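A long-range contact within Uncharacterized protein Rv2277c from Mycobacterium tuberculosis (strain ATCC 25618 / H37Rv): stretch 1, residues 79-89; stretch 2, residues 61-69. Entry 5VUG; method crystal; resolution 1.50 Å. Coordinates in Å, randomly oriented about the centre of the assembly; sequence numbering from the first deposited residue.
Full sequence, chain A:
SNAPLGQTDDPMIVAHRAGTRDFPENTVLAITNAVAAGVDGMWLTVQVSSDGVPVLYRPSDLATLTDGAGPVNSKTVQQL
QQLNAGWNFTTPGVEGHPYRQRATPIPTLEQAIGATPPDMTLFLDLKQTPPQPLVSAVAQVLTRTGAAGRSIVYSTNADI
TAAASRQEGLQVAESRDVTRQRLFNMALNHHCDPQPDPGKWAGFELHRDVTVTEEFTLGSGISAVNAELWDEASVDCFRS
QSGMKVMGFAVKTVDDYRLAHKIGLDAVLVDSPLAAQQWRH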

# COMPACT_ATOMS: atom_id res chain seq x y z
N GLN A 79 -22.53 -17.78 -34.32
CA GLN A 79 -22.63 -16.33 -34.49
C GLN A 79 -21.30 -15.63 -34.19
O GLN A 79 -20.92 -14.70 -34.90
CB GLN A 79 -23.74 -15.78 -33.59
CG GLN A 79 -25.11 -16.25 -34.02
CD GLN A 79 -26.19 -15.96 -33.01
OE1 GLN A 79 -25.93 -15.83 -31.82
NE2 GLN A 79 -27.43 -15.87 -33.49
N LEU A 80 -20.61 -16.06 -33.13
CA LEU A 80 -19.35 -15.42 -32.75
C LEU A 80 -18.29 -15.60 -33.83
O LEU A 80 -17.52 -14.68 -34.11
CB LEU A 80 -18.84 -16.00 -31.43
CG LEU A 80 -19.69 -15.64 -30.21
CD1 LEU A 80 -19.45 -16.61 -29.07
CD2 LEU A 80 -19.37 -14.22 -29.79
N GLN A 81 -18.24 -16.79 -34.44
CA GLN A 81 -17.22 -17.05 -35.45
C GLN A 81 -17.46 -16.30 -36.75
O GLN A 81 -16.57 -16.28 -37.61
CB GLN A 81 -17.08 -18.56 -35.69
CG GLN A 81 -16.46 -19.31 -34.52
CD GLN A 81 -16.25 -20.78 -34.82
OE1 GLN A 81 -17.20 -21.56 -34.84
NE2 GLN A 81 -15.01 -21.16 -35.06
N GLN A 82 -18.62 -15.68 -36.91
CA GLN A 82 -18.85 -14.78 -38.03
C GLN A 82 -18.37 -13.36 -37.77
O GLN A 82 -18.28 -12.58 -38.73
CB GLN A 82 -20.34 -14.78 -38.40
CG GLN A 82 -20.83 -16.10 -38.97
CD GLN A 82 -20.13 -16.46 -40.26
OE1 GLN A 82 -19.43 -17.48 -40.34
NE2 GLN A 82 -20.30 -15.63 -41.28
N LEU A 83 -18.04 -13.01 -36.53
CA LEU A 83 -17.60 -11.66 -36.21
C LEU A 83 -16.12 -11.49 -36.53
O LEU A 83 -15.32 -12.41 -36.34
CB LEU A 83 -17.86 -11.32 -34.74
CG LEU A 83 -19.32 -11.41 -34.29
CD1 LEU A 83 -19.44 -11.13 -32.78
CD2 LEU A 83 -20.19 -10.44 -35.10
N ASN A 84 -15.77 -10.30 -36.99
CA ASN A 84 -14.39 -9.96 -37.35
C ASN A 84 -13.75 -9.29 -36.14
O ASN A 84 -14.03 -8.13 -35.85
CB ASN A 84 -14.40 -9.04 -38.56
CG ASN A 84 -13.01 -8.63 -39.00
OD1 ASN A 84 -12.01 -9.02 -38.40
ND2 ASN A 84 -12.94 -7.86 -40.08
N ALA A 85 -12.88 -10.03 -35.43
CA ALA A 85 -12.16 -9.53 -34.26
C ALA A 85 -10.97 -8.65 -34.61
O ALA A 85 -10.20 -8.26 -33.72
CB ALA A 85 -11.71 -10.70 -33.37
N GLY A 86 -10.77 -8.34 -35.89
CA GLY A 86 -9.82 -7.34 -36.32
C GLY A 86 -10.46 -6.02 -36.66
O GLY A 86 -9.79 -5.14 -37.22
N TRP A 87 -11.74 -5.85 -36.33
CA TRP A 87 -12.52 -4.71 -36.82
C TRP A 87 -11.90 -3.38 -36.44
O TRP A 87 -11.94 -2.42 -37.23
CB TRP A 87 -13.92 -4.79 -36.24
CG TRP A 87 -14.90 -3.84 -36.84
CD1 TRP A 87 -15.41 -2.70 -36.28
CD2 TRP A 87 -15.52 -3.97 -38.12
NE1 TRP A 87 -16.30 -2.11 -37.14
CE2 TRP A 87 -16.38 -2.86 -38.28
CE3 TRP A 87 -15.42 -4.90 -39.16
CZ2 TRP A 87 -17.15 -2.68 -39.42
CZ3 TRP A 87 -16.18 -4.71 -40.29
CH2 TRP A 87 -17.03 -3.61 -40.41
N ASN A 88 -11.33 -3.29 -35.24
CA ASN A 88 -10.82 -2.03 -34.70
C ASN A 88 -9.30 -2.01 -34.54
O ASN A 88 -8.76 -1.05 -33.98
CB ASN A 88 -11.51 -1.71 -33.38
CG ASN A 88 -12.96 -1.31 -33.59
OD1 ASN A 88 -13.29 -0.68 -34.61
ND2 ASN A 88 -13.83 -1.67 -32.65
N PHE A 89 -8.60 -3.02 -35.03
CA PHE A 89 -7.15 -3.05 -34.92
C PHE A 89 -6.54 -1.93 -35.75
O PHE A 89 -6.92 -1.71 -36.91
CB PHE A 89 -6.62 -4.40 -35.40
CG PHE A 89 -5.12 -4.52 -35.33
CD1 PHE A 89 -4.50 -5.02 -34.19
CD2 PHE A 89 -4.32 -4.14 -36.40
CE1 PHE A 89 -3.13 -5.14 -34.12
CE2 PHE A 89 -2.95 -4.25 -36.33
CZ PHE A 89 -2.35 -4.75 -35.19
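Stretch 2, residues 61-69: DLATLTDGA

Two direct hydrogen bonds of good geometry, one toward each end of the contact, fix stretch 2 against stretch 1. At one, Asp-67 OD1 accepts from the backbone Asn-84 N at 2.9 Å, with an N-H...O angle of 166°. A short carboxylate suits this place: with chi1 in the p well and its CA-to-CB bond directed toward stretch 1, Asp-67 brings an acceptor to a backbone NH just beyond the type I turn from Leu-80 to Leu-83. At the other, the amide of Asn-88 reaches back, and its ND2 donates to Thr-64 O at 2.9 Å and 165°. An asparagine fits because its amide nitrogen can serve more than one acceptor: Asn-88 ND2 also donates to water 1 at 3.2 Å, and that water in turn donates to Ala-63 O at 2.8 Å and Thr-66 O at 2.7 Å.

Between these anchors lies Leu-65 O, which faces the turn from Asn-84 to Trp-87. Leu-65 O accepts a weak hydrogen bond from Trp-87 N (3.4 Å, 132°) and a shorter one from water 2 (2.7 Å), which itself accepts from Asn-88 N at 2.8 Å. A CA-H...O contact from Ala-85 CA to Leu-65 O, 3.4 Å long, adds to this. A second such contact runs the other way, from Thr-66 CA to Asn-84 O at 3.2 Å. The two backbones are therefore close here, and the CA atoms of Ala-85 and Thr-66, 4.6 Å apart, mark their nearest approach. The small Ala-85 points its CB away, leaving its backbone to face stretch 2. From Asn-84 to Asn-88 the order of partners is reversed: Asn-84 meets Asp-67, whereas Asn-88 meets Thr-64. Neither segment is a strand at this point; stretch 1 leaves its helix for successive turns, while residues 62-64 have helical phi/psi values without the regular bonds.

Stretch 2 is also braced from within. Thr-66 OG1 donates to Leu-62 O at 2.7 Å and accepts from Gly-68 N at 2.9 Å, so one hydroxyl ties together the backbone before and after it. The methyl Thr-66 CG2 remains free to pack 3.9 Å from Ala-85 CA.

Outward from the polar centre, Trp-87 lays a face of its indole on Asp-67. Asp-67 CB lies 3.6 Å from the centroid of the six-membered ring of Trp-87, only 12° off the normal, a CH-pi contact in which an aspartate offers its methylene to the ring while its carboxylate bonds elsewhere on stretch 1. Leu-83 points toward stretch 2, and its CD2 comes within 3.8 Å of Gly-68 N. Glycine is apt here, since an ideal CB on Gly-68 would lie 2.8 Å from Leu-83 CD2, a clash. The other methyl, Leu-83 CD1, meets Leu-62 CD1 at 3.9 Å, and Leu-80 CD2 approaches that same Leu-62 CD1 at 3.8 Å. These three leucines make a small apolar cluster beside the hydrogen-bonded backbone, within a contact that buries 545 Å² in all.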

# COMPACT_ATOMS: atom_id res chain seq x y z
N ASP A 61 -17.58 -6.50 -23.83
CA ASP A 61 -18.54 -6.37 -24.92
C ASP A 61 -17.87 -6.61 -26.27
O ASP A 61 -16.74 -6.17 -26.50
CB ASP A 61 -19.26 -5.02 -24.92
CG ASP A 61 -20.56 -5.06 -25.72
OD1 ASP A 61 -20.54 -4.84 -26.96
OD2 ASP A 61 -21.61 -5.33 -25.09
N LEU A 62 -18.60 -7.29 -27.15
CA LEU A 62 -18.13 -7.57 -28.50
C LEU A 62 -17.86 -6.31 -29.31
O LEU A 62 -17.07 -6.36 -30.27
CB LEU A 62 -19.14 -8.48 -29.21
CG LEU A 62 -19.18 -9.92 -28.66
CD1 LEU A 62 -20.46 -10.61 -29.07
CD2 LEU A 62 -17.98 -10.69 -29.16
N ALA A 63 -18.49 -5.18 -28.98
CA ALA A 63 -18.28 -3.98 -29.78
C ALA A 63 -16.85 -3.45 -29.68
O ALA A 63 -16.41 -2.72 -30.57
CB ALA A 63 -19.28 -2.89 -29.39
N THR A 64 -16.13 -3.78 -28.61
CA THR A 64 -14.81 -3.19 -28.42
C THR A 64 -13.86 -3.57 -29.55
O THR A 64 -13.08 -2.74 -30.03
CB THR A 64 -14.25 -3.58 -27.05
OG1 THR A 64 -15.13 -3.07 -26.04
CG2 THR A 64 -12.86 -2.99 -26.84
N LEU A 65 -13.94 -4.82 -30.02
CA LEU A 65 -12.99 -5.31 -31.02
C LEU A 65 -13.63 -5.94 -32.25
O LEU A 65 -12.90 -6.39 -33.14
CB LEU A 65 -12.01 -6.31 -30.39
CG LEU A 65 -11.20 -5.77 -29.20
CD1 LEU A 65 -10.44 -6.92 -28.53
CD2 LEU A 65 -10.23 -4.68 -29.65
N THR A 66 -14.96 -5.99 -32.34
CA THR A 66 -15.62 -6.66 -33.46
C THR A 66 -16.69 -5.76 -34.07
O THR A 66 -16.98 -4.66 -33.59
CB THR A 66 -16.25 -8.01 -33.07
OG1 THR A 66 -17.53 -7.79 -32.47
CG2 THR A 66 -15.36 -8.83 -32.11
N ASP A 67 -17.30 -6.27 -35.15
CA ASP A 67 -18.43 -5.62 -35.78
C ASP A 67 -19.77 -5.99 -35.16
O ASP A 67 -20.81 -5.58 -35.68
CB ASP A 67 -18.43 -5.88 -37.30
CG ASP A 67 -18.30 -7.35 -37.65
OD1 ASP A 67 -17.66 -8.12 -36.91
OD2 ASP A 67 -18.86 -7.75 -38.69
N GLY A 68 -19.77 -6.76 -34.07
CA GLY A 68 -20.97 -7.09 -33.34
C GLY A 68 -21.04 -6.35 -32.00
O GLY A 68 -20.14 -5.61 -31.63
N ALA A 69 -22.14 -6.57 -31.29
CA ALA A 69 -22.37 -5.91 -30.01
C ALA A 69 -23.00 -6.88 -29.02
O ALA A 69 -23.77 -7.77 -29.40
CB ALA A 69 -23.27 -4.66 -30.15
O HOH W 1 -16.93 -1.97 -33.21
O HOH W 2 -10.44 -5.20 -33.39